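Local coordinates for protein nucleoporin nup120 (Schizosaccharomyces pombe, PDB 4GQ2) that serves as a structural component of the nuclear pore complex, whose nucleoporins can also act as docking partners for transiently associated transport factors, at residues V813-E818 and T874-V879; I841-K846 and K864-V869. All coordinates share one frame; numbering follows the deposited sequence.

Contact 1: V813-E818 and T874-V879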
ATOM      1  N   VAL A 813     -11.359 -11.567  -5.653  1.00 34.46           N
ATOM      2  CA  VAL A 813     -11.144 -10.225  -6.207  1.00 32.44           C
ATOM      3  C   VAL A 813     -12.476  -9.503  -6.302  1.00 33.76           C
ATOM      4  O   VAL A 813     -12.606  -8.368  -5.856  1.00 34.69           O
ATOM      5  CB  VAL A 813     -10.456 -10.259  -7.584  1.00 31.20           C
ATOM      6  CG1 VAL A 813     -10.395  -8.868  -8.184  1.00 30.24           C
ATOM      7  CG2 VAL A 813      -9.050 -10.830  -7.464  1.00 32.57           C
ATOM      8  N   THR A 814     -13.475 -10.181  -6.860  1.00 36.09           N
ATOM      9  CA  THR A 814     -14.788  -9.580  -7.018  1.00 32.73           C
ATOM     10  C   THR A 814     -15.354  -9.168  -5.665  1.00 34.84           C
ATOM     11  O   THR A 814     -15.831  -8.042  -5.509  1.00 32.29           O
ATOM     12  CB  THR A 814     -15.758 -10.513  -7.751  1.00 34.69           C
ATOM     13  OG1 THR A 814     -15.183 -10.908  -9.005  1.00 35.96           O
ATOM     14  CG2 THR A 814     -17.066  -9.804  -8.004  1.00 30.67           C
ATOM     15  N   GLU A 815     -15.267 -10.072  -4.693  1.00 37.63           N
ATOM     16  CA  GLU A 815     -15.754  -9.823  -3.340  1.00 40.69           C
ATOM     17  C   GLU A 815     -15.091  -8.603  -2.709  1.00 38.62           C
ATOM     18  O   GLU A 815     -15.775  -7.710  -2.217  1.00 35.15           O
ATOM     19  CB  GLU A 815     -15.529 -11.049  -2.452  1.00 41.33           C
ATOM     20  CG  GLU A 815     -16.418 -12.245  -2.786  1.00 48.17           C
ATOM     21  CD  GLU A 815     -16.192 -13.433  -1.860  1.00 56.58           C
ATOM     22  OE1 GLU A 815     -15.417 -13.310  -0.883  1.00 63.58           O
ATOM     23  OE2 GLU A 815     -16.794 -14.497  -2.109  1.00 58.45           O
ATOM     24  N   LEU A 816     -13.761  -8.565  -2.728  1.00 33.63           N
ATOM     25  CA  LEU A 816     -13.049  -7.469  -2.089  1.00 36.35           C
ATOM     26  C   LEU A 816     -13.325  -6.143  -2.794  1.00 35.33           C
ATOM     27  O   LEU A 816     -13.695  -5.161  -2.137  1.00 34.26           O
ATOM     28  CB  LEU A 816     -11.541  -7.753  -1.977  1.00 30.74           C
ATOM     29  CG  LEU A 816     -10.681  -6.605  -1.434  1.00 33.14           C
ATOM     30  CD1 LEU A 816     -11.184  -6.144  -0.070  1.00 29.02           C
ATOM     31  CD2 LEU A 816      -9.212  -7.011  -1.366  1.00 33.81           C
ATOM     32  N   VAL A 817     -13.172  -6.129  -4.119  1.00 31.43           N
ATOM     33  CA  VAL A 817     -13.406  -4.917  -4.919  1.00 35.24           C
ATOM     34  C   VAL A 817     -14.849  -4.415  -4.793  1.00 36.04           C
ATOM     35  O   VAL A 817     -15.088  -3.196  -4.693  1.00 33.32           O
ATOM     36  CB  VAL A 817     -13.031  -5.121  -6.407  1.00 33.01           C
ATOM     37  CG1 VAL A 817     -13.389  -3.898  -7.235  1.00 35.92           C
ATOM     38  CG2 VAL A 817     -11.546  -5.421  -6.545  1.00 30.35           C
ATOM     39  N   GLU A 818     -15.798  -5.351  -4.763  1.00 34.88           N
ATOM     40  CA  GLU A 818     -17.217  -5.009  -4.638  1.00 39.13           C
ATOM     41  C   GLU A 818     -17.471  -4.254  -3.333  1.00 38.66           C
ATOM     42  O   GLU A 818     -18.189  -3.255  -3.325  1.00 39.06           O
ATOM     43  CB  GLU A 818     -18.102  -6.259  -4.749  1.00 46.55           C
ATOM     44  CG  GLU A 818     -19.573  -5.982  -5.044  1.00 46.39           C
ATOM     45  CD  GLU A 818     -20.461  -5.995  -3.808  1.00 55.69           C
ATOM     46  OE1 GLU A 818     -19.975  -6.333  -2.708  1.00 58.42           O
ATOM     47  OE2 GLU A 818     -21.660  -5.674  -3.936  1.00 56.07           O
ATOM     48  N   THR A 874     -29.417 -13.637  -6.594  1.00 79.72           N
ATOM     49  CA  THR A 874     -28.186 -13.670  -5.787  1.00 66.96           C
ATOM     50  C   THR A 874     -28.159 -12.640  -4.653  1.00 69.07           C
ATOM     51  O   THR A 874     -28.391 -11.443  -4.868  1.00 62.87           O
ATOM     52  CB  THR A 874     -26.939 -13.482  -6.677  1.00 69.79           C
ATOM     53  OG1 THR A 874     -27.127 -14.170  -7.918  1.00 61.72           O
ATOM     54  CG2 THR A 874     -25.686 -14.014  -5.985  1.00 82.72           C
ATOM     55  N   SER A 875     -27.853 -13.120  -3.448  1.00 58.93           N
ATOM     56  CA  SER A 875     -27.937 -12.303  -2.238  1.00 64.90           C
ATOM     57  C   SER A 875     -26.643 -11.582  -1.858  1.00 62.01           C
ATOM     58  O   SER A 875     -26.687 -10.506  -1.253  1.00 58.65           O
ATOM     59  CB  SER A 875     -28.399 -13.164  -1.062  1.00 68.80           C
ATOM     60  OG  SER A 875     -27.481 -14.217  -0.825  1.00 71.55           O
ATOM     61  N   GLN A 876     -25.506 -12.171  -2.232  1.00 58.15           N
ATOM     62  CA  GLN A 876     -24.190 -11.795  -1.694  1.00 62.65           C
ATOM     63  C   GLN A 876     -23.677 -10.386  -2.025  1.00 68.71           C
ATOM     64  O   GLN A 876     -22.943  -9.781  -1.217  1.00 54.10           O
ATOM     65  CB  GLN A 876     -23.134 -12.828  -2.104  1.00 60.58           C
ATOM     66  CG  GLN A 876     -21.924 -12.837  -1.181  1.00 77.88           C
ATOM     67  CD  GLN A 876     -20.733 -13.578  -1.754  1.00 90.95           C
ATOM     68  OE1 GLN A 876     -19.703 -12.974  -2.058  1.00 80.34           O
ATOM     69  NE2 GLN A 876     -20.859 -14.894  -1.890  1.00 95.31           N
ATOM     70  N   PHE A 877     -24.056  -9.879  -3.200  1.00 54.06           N
ATOM     71  CA  PHE A 877     -23.528  -8.617  -3.705  1.00 46.89           C
ATOM     72  C   PHE A 877     -24.575  -7.523  -3.708  1.00 48.05           C
ATOM     73  O   PHE A 877     -25.506  -7.543  -4.512  1.00 57.76           O
ATOM     74  CB  PHE A 877     -22.967  -8.784  -5.117  1.00 46.66           C
ATOM     75  CG  PHE A 877     -21.945  -9.877  -5.242  1.00 46.80           C
ATOM     76  CD1 PHE A 877     -20.635  -9.676  -4.823  1.00 42.26           C
ATOM     77  CD2 PHE A 877     -22.289 -11.106  -5.792  1.00 40.51           C
ATOM     78  CE1 PHE A 877     -19.687 -10.684  -4.942  1.00 39.04           C
ATOM     79  CE2 PHE A 877     -21.344 -12.114  -5.927  1.00 40.76           C
ATOM     80  CZ  PHE A 877     -20.041 -11.901  -5.503  1.00 43.39           C
ATOM     81  N   ALA A 878     -24.395  -6.552  -2.823  1.00 47.11           N
ATOM     82  CA  ALA A 878     -25.312  -5.425  -2.706  1.00 44.86           C
ATOM     83  C   ALA A 878     -25.323  -4.501  -3.931  1.00 52.02           C
ATOM     84  O   ALA A 878     -26.243  -3.700  -4.071  1.00 50.68           O
ATOM     85  CB  ALA A 878     -25.007  -4.631  -1.447  1.00 45.97           C
ATOM     86  N   VAL A 879     -24.316  -4.595  -4.806  1.00 45.72           N
ATOM     87  CA  VAL A 879     -24.339  -3.808  -6.056  1.00 46.88           C
ATOM     88  C   VAL A 879     -25.465  -4.268  -6.983  1.00 42.22           C
ATOM     89  O   VAL A 879     -25.846  -3.548  -7.892  1.00 40.34           O
ATOM     90  CB  VAL A 879     -22.999  -3.820  -6.848  1.00 45.57           C
ATOM     91  CG1 VAL A 879     -21.959  -2.942  -6.180  1.00 50.64           C
ATOM     92  CG2 VAL A 879     -22.475  -5.238  -7.057  1.00 48.74           C
TER
HETATM   93  O   HOH W   1     -22.015  -6.771  -0.742  1.00 43.12           O
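Residues 813-818 lie within helix 812-822 and keep its i to i+4 bonds, V817 N to V813 O and E818 N to T814 O, whereas 874-879 is irregular chain; the backbones come closest at E818 and F877, whose CA atoms are 7.3 Å apart. E818 carries the contact. Its CG stands anti to the backbone N, and a bend at chi2 (-98°) brings the carboxylate to the backbone of A878 and V879. V879 N donates to E818 OE2 over 3.0 Å, at an N-H...O angle of 155° and nearly along the C-O axis of the acceptor. A878 N is almost as near OE2 but badly angled; a water accepts from it instead and donates to E818 OE1 and, at 3.2 Å, to Q876 O. Both carboxylate oxygens are thus engaged, and two amides of a chain without regular structure are satisfied; nearby N-H groups would probably favour the ionised acid. V879 CG2 packs on the methylene of the acid, 3.6 Å from E818 CG. F877 presents its ring edge to the carboxylate, F877 CD1 3.8 Å from E818 CD, with the two planes 78° apart. This suits an aromatic, whose rim hydrogens are slightly positive. The threonine of the helix offers its methyl to the same ring, T814 CG2 lying 4.1 Å from F877 CE1. An alanine at E818 would probably leave V879 N without its acceptor and disturb both the water bridge and the setting of F877. The E818 bonds join the loop before helix 881-889 to helix 812-822, and F877 extends the junction to I841 of helix 840-852, against which T814 and V817 also pack, while V813 and L816 lean on helix 719-739.

Contact 2: I841-K846 and K864-V869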
ATOM      1  N   ILE A 841     -20.863 -10.775 -13.077  1.00 41.43           N
ATOM      2  CA  ILE A 841     -20.830  -9.851 -11.927  1.00 42.90           C
ATOM      3  C   ILE A 841     -19.554  -8.991 -11.928  1.00 43.49           C
ATOM      4  O   ILE A 841     -19.606  -7.794 -11.642  1.00 46.58           O
ATOM      5  CB  ILE A 841     -20.991 -10.602 -10.580  1.00 45.98           C
ATOM      6  CG1 ILE A 841     -22.357 -11.293 -10.525  1.00 45.77           C
ATOM      7  CG2 ILE A 841     -20.846  -9.656  -9.386  1.00 39.88           C
ATOM      8  CD1 ILE A 841     -22.503 -12.288  -9.397  1.00 51.44           C
ATOM      9  N   ALA A 842     -18.422  -9.608 -12.270  1.00 39.90           N
ATOM     10  CA  ALA A 842     -17.137  -8.927 -12.311  1.00 36.31           C
ATOM     11  C   ALA A 842     -17.136  -7.854 -13.382  1.00 33.93           C
ATOM     12  O   ALA A 842     -16.767  -6.705 -13.125  1.00 37.87           O
ATOM     13  CB  ALA A 842     -16.009  -9.928 -12.551  1.00 35.02           C
ATOM     14  N   VAL A 843     -17.568  -8.241 -14.578  1.00 30.96           N
ATOM     15  CA  VAL A 843     -17.616  -7.343 -15.721  1.00 31.74           C
ATOM     16  C   VAL A 843     -18.576  -6.173 -15.457  1.00 38.25           C
ATOM     17  O   VAL A 843     -18.257  -5.016 -15.752  1.00 35.35           O
ATOM     18  CB  VAL A 843     -17.955  -8.111 -17.023  1.00 35.44           C
ATOM     19  CG1 VAL A 843     -17.921  -7.177 -18.232  1.00 39.31           C
ATOM     20  CG2 VAL A 843     -16.963  -9.257 -17.235  1.00 27.11           C
ATOM     21  N   TYR A 844     -19.727  -6.478 -14.860  1.00 35.08           N
ATOM     22  CA  TYR A 844     -20.692  -5.464 -14.464  1.00 31.63           C
ATOM     23  C   TYR A 844     -20.041  -4.492 -13.485  1.00 33.58           C
ATOM     24  O   TYR A 844     -20.231  -3.270 -13.571  1.00 34.97           O
ATOM     25  CB  TYR A 844     -21.931  -6.125 -13.838  1.00 34.43           C
ATOM     26  CG  TYR A 844     -22.913  -5.148 -13.229  1.00 33.02           C
ATOM     27  CD1 TYR A 844     -23.746  -4.376 -14.034  1.00 32.32           C
ATOM     28  CD2 TYR A 844     -23.007  -4.990 -11.844  1.00 37.21           C
ATOM     29  CE1 TYR A 844     -24.649  -3.478 -13.483  1.00 30.80           C
ATOM     30  CE2 TYR A 844     -23.907  -4.086 -11.285  1.00 37.86           C
ATOM     31  CZ  TYR A 844     -24.723  -3.336 -12.115  1.00 36.38           C
ATOM     32  OH  TYR A 844     -25.608  -2.428 -11.584  1.00 45.67           O
ATOM     33  N   LEU A 845     -19.254  -5.031 -12.563  1.00 30.25           N
ATOM     34  CA  LEU A 845     -18.559  -4.192 -11.588  1.00 31.97           C
ATOM     35  C   LEU A 845     -17.446  -3.360 -12.246  1.00 34.47           C
ATOM     36  O   LEU A 845     -17.252  -2.202 -11.881  1.00 39.84           O
ATOM     37  CB  LEU A 845     -18.037  -5.026 -10.413  1.00 32.18           C
ATOM     38  CG  LEU A 845     -17.271  -4.340  -9.277  1.00 35.40           C
ATOM     39  CD1 LEU A 845     -18.144  -3.394  -8.454  1.00 26.33           C
ATOM     40  CD2 LEU A 845     -16.654  -5.424  -8.405  1.00 35.18           C
ATOM     41  N   LYS A 846     -16.733  -3.938 -13.216  1.00 33.11           N
ATOM     42  CA  LYS A 846     -15.786  -3.163 -14.035  1.00 30.47           C
ATOM     43  C   LYS A 846     -16.497  -1.942 -14.622  1.00 34.08           C
ATOM     44  O   LYS A 846     -15.974  -0.833 -14.585  1.00 40.43           O
ATOM     45  CB  LYS A 846     -15.207  -4.008 -15.170  1.00 33.74           C
ATOM     46  CG  LYS A 846     -14.288  -5.131 -14.721  1.00 45.85           C
ATOM     47  CD  LYS A 846     -13.601  -5.816 -15.896  1.00 50.75           C
ATOM     48  CE  LYS A 846     -12.615  -4.892 -16.593  1.00 46.05           C
ATOM     49  NZ  LYS A 846     -11.706  -5.637 -17.509  1.00 39.82           N
ATOM     50  N   LYS A 864     -22.156  -3.824 -22.262  1.00 32.99           N
ATOM     51  CA  LYS A 864     -22.682  -4.550 -23.425  1.00 35.26           C
ATOM     52  C   LYS A 864     -22.008  -5.896 -23.685  1.00 44.25           C
ATOM     53  O   LYS A 864     -22.452  -6.646 -24.552  1.00 56.78           O
ATOM     54  CB  LYS A 864     -22.567  -3.703 -24.689  1.00 33.53           C
ATOM     55  CG  LYS A 864     -23.373  -2.415 -24.684  1.00 44.52           C
ATOM     56  CD  LYS A 864     -23.282  -1.729 -26.045  1.00 46.37           C
ATOM     57  CE  LYS A 864     -24.082  -0.436 -26.068  1.00 49.21           C
ATOM     58  NZ  LYS A 864     -24.014   0.214 -27.410  1.00 61.71           N
ATOM     59  N   THR A 865     -20.941  -6.204 -22.956  1.00 38.51           N
ATOM     60  CA  THR A 865     -20.280  -7.500 -23.110  1.00 42.02           C
ATOM     61  C   THR A 865     -20.619  -8.418 -21.941  1.00 41.41           C
ATOM     62  O   THR A 865     -20.005  -9.467 -21.768  1.00 43.32           O
ATOM     63  CB  THR A 865     -18.750  -7.368 -23.260  1.00 39.98           C
ATOM     64  OG1 THR A 865     -18.220  -6.701 -22.113  1.00 46.47           O
ATOM     65  CG2 THR A 865     -18.389  -6.564 -24.515  1.00 40.95           C
ATOM     66  N   THR A 866     -21.595  -8.010 -21.135  1.00 45.23           N
ATOM     67  CA  THR A 866     -22.069  -8.822 -20.014  1.00 37.79           C
ATOM     68  C   THR A 866     -23.573  -8.683 -19.827  1.00 41.64           C
ATOM     69  O   THR A 866     -24.216  -7.852 -20.471  1.00 40.71           O
ATOM     70  CB  THR A 866     -21.358  -8.472 -18.687  1.00 34.58           C
ATOM     71  OG1 THR A 866     -21.702  -9.445 -17.694  1.00 41.90           O
ATOM     72  CG2 THR A 866     -21.770  -7.095 -18.176  1.00 27.74           C
ATOM     73  N   SER A 867     -24.118  -9.503 -18.934  1.00 40.68           N
ATOM     74  CA  SER A 867     -25.532  -9.480 -18.596  1.00 44.22           C
ATOM     75  C   SER A 867     -25.707  -9.960 -17.164  1.00 44.37           C
ATOM     76  O   SER A 867     -24.971 -10.831 -16.706  1.00 54.21           O
ATOM     77  CB  SER A 867     -26.313 -10.391 -19.545  1.00 43.63           C
ATOM     78  OG  SER A 867     -27.696 -10.356 -19.251  1.00 46.59           O
ATOM     79  N   LEU A 868     -26.681  -9.389 -16.465  1.00 36.81           N
ATOM     80  CA  LEU A 868     -27.048  -9.825 -15.121  1.00 39.06           C
ATOM     81  C   LEU A 868     -28.227 -10.825 -15.119  1.00 46.94           C
ATOM     82  O   LEU A 868     -28.826 -11.102 -14.079  1.00 54.01           O
ATOM     83  CB  LEU A 868     -27.371  -8.601 -14.260  1.00 36.83           C
ATOM     84  CG  LEU A 868     -26.358  -8.072 -13.228  1.00 38.06           C
ATOM     85  CD1 LEU A 868     -24.922  -8.511 -13.464  1.00 29.63           C
ATOM     86  CD2 LEU A 868     -26.443  -6.563 -13.111  1.00 33.13           C
ATOM     87  N   VAL A 869     -28.533 -11.383 -16.286  1.00 46.58           N
ATOM     88  CA  VAL A 869     -29.716 -12.241 -16.475  1.00 56.30           C
ATOM     89  C   VAL A 869     -29.789 -13.443 -15.516  1.00 51.93           C
ATOM     90  O   VAL A 869     -30.877 -13.852 -15.105  1.00 52.22           O
ATOM     91  CB  VAL A 869     -29.865 -12.650 -17.965  1.00 52.18           C
ATOM     92  CG1 VAL A 869     -30.495 -14.025 -18.130  1.00 73.63           C
ATOM     93  CG2 VAL A 869     -30.664 -11.596 -18.711  1.00 44.34           C
TER
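L868 lays a methyl on the ring of Y844: L868 CD2 stands 3.5 Å from the ring centroid and only 10° off its normal, a CH-pi contact over the middle of one face. The other branch, L868 CD1, reaches back to the root of the tyrosine, 3.8 Å from Y844 CB, so the forked leucine follows both ring and stem. At the neighbouring position, V843 and T866 slide past each other in opposite directions, V843 CG1 meeting T866 CB at 3.7 Å, while T866 CG2 rests 3.9 Å from Y844 N. Beta-branched residues suit this close passage, being broad near the backbone. Y844 CG lies anti to the backbone N (chi1 172°), which sets the ring where L868 can lie on its face. T866 is positioned by its hydroxyl, hydrogen-bonded to P840 O at the start of helix 840-852, and T865 OG1 is bonded to C862 O of helix 856-864. Around L868, S867 OG accepts from V869 N in an ST turn, and Y899 of helix 895-909 touches both T866 and L868. Between the two segments the adhesion is therefore apolar, resting on shape and dispersion; the hydroxyls of T865 and S867 bond on the loop's own side, and that of T866 pins it to the helix start.

How the contacts relate
From the N-terminal side, the chain enters contact 1 on helix 812-822, passes through helix 826-832 and reaches contact 2 on helix 840-852. It continues through helix 856-864, and residues 864-869 close the shorter loop, with 17 residues between its segments. The same irregular linker then runs on to 874-879, closing the longer loop of contact 1, 55 residues between segments, so contact 2 nests within the loop of contact 1. The centres are 12 Å apart and the sites touch: T814 OG1 lies 3.8 Å from A842 CB, and L845 packs against V817. One linker before helix 881-889 thus ties together helices 812-822 and 840-852.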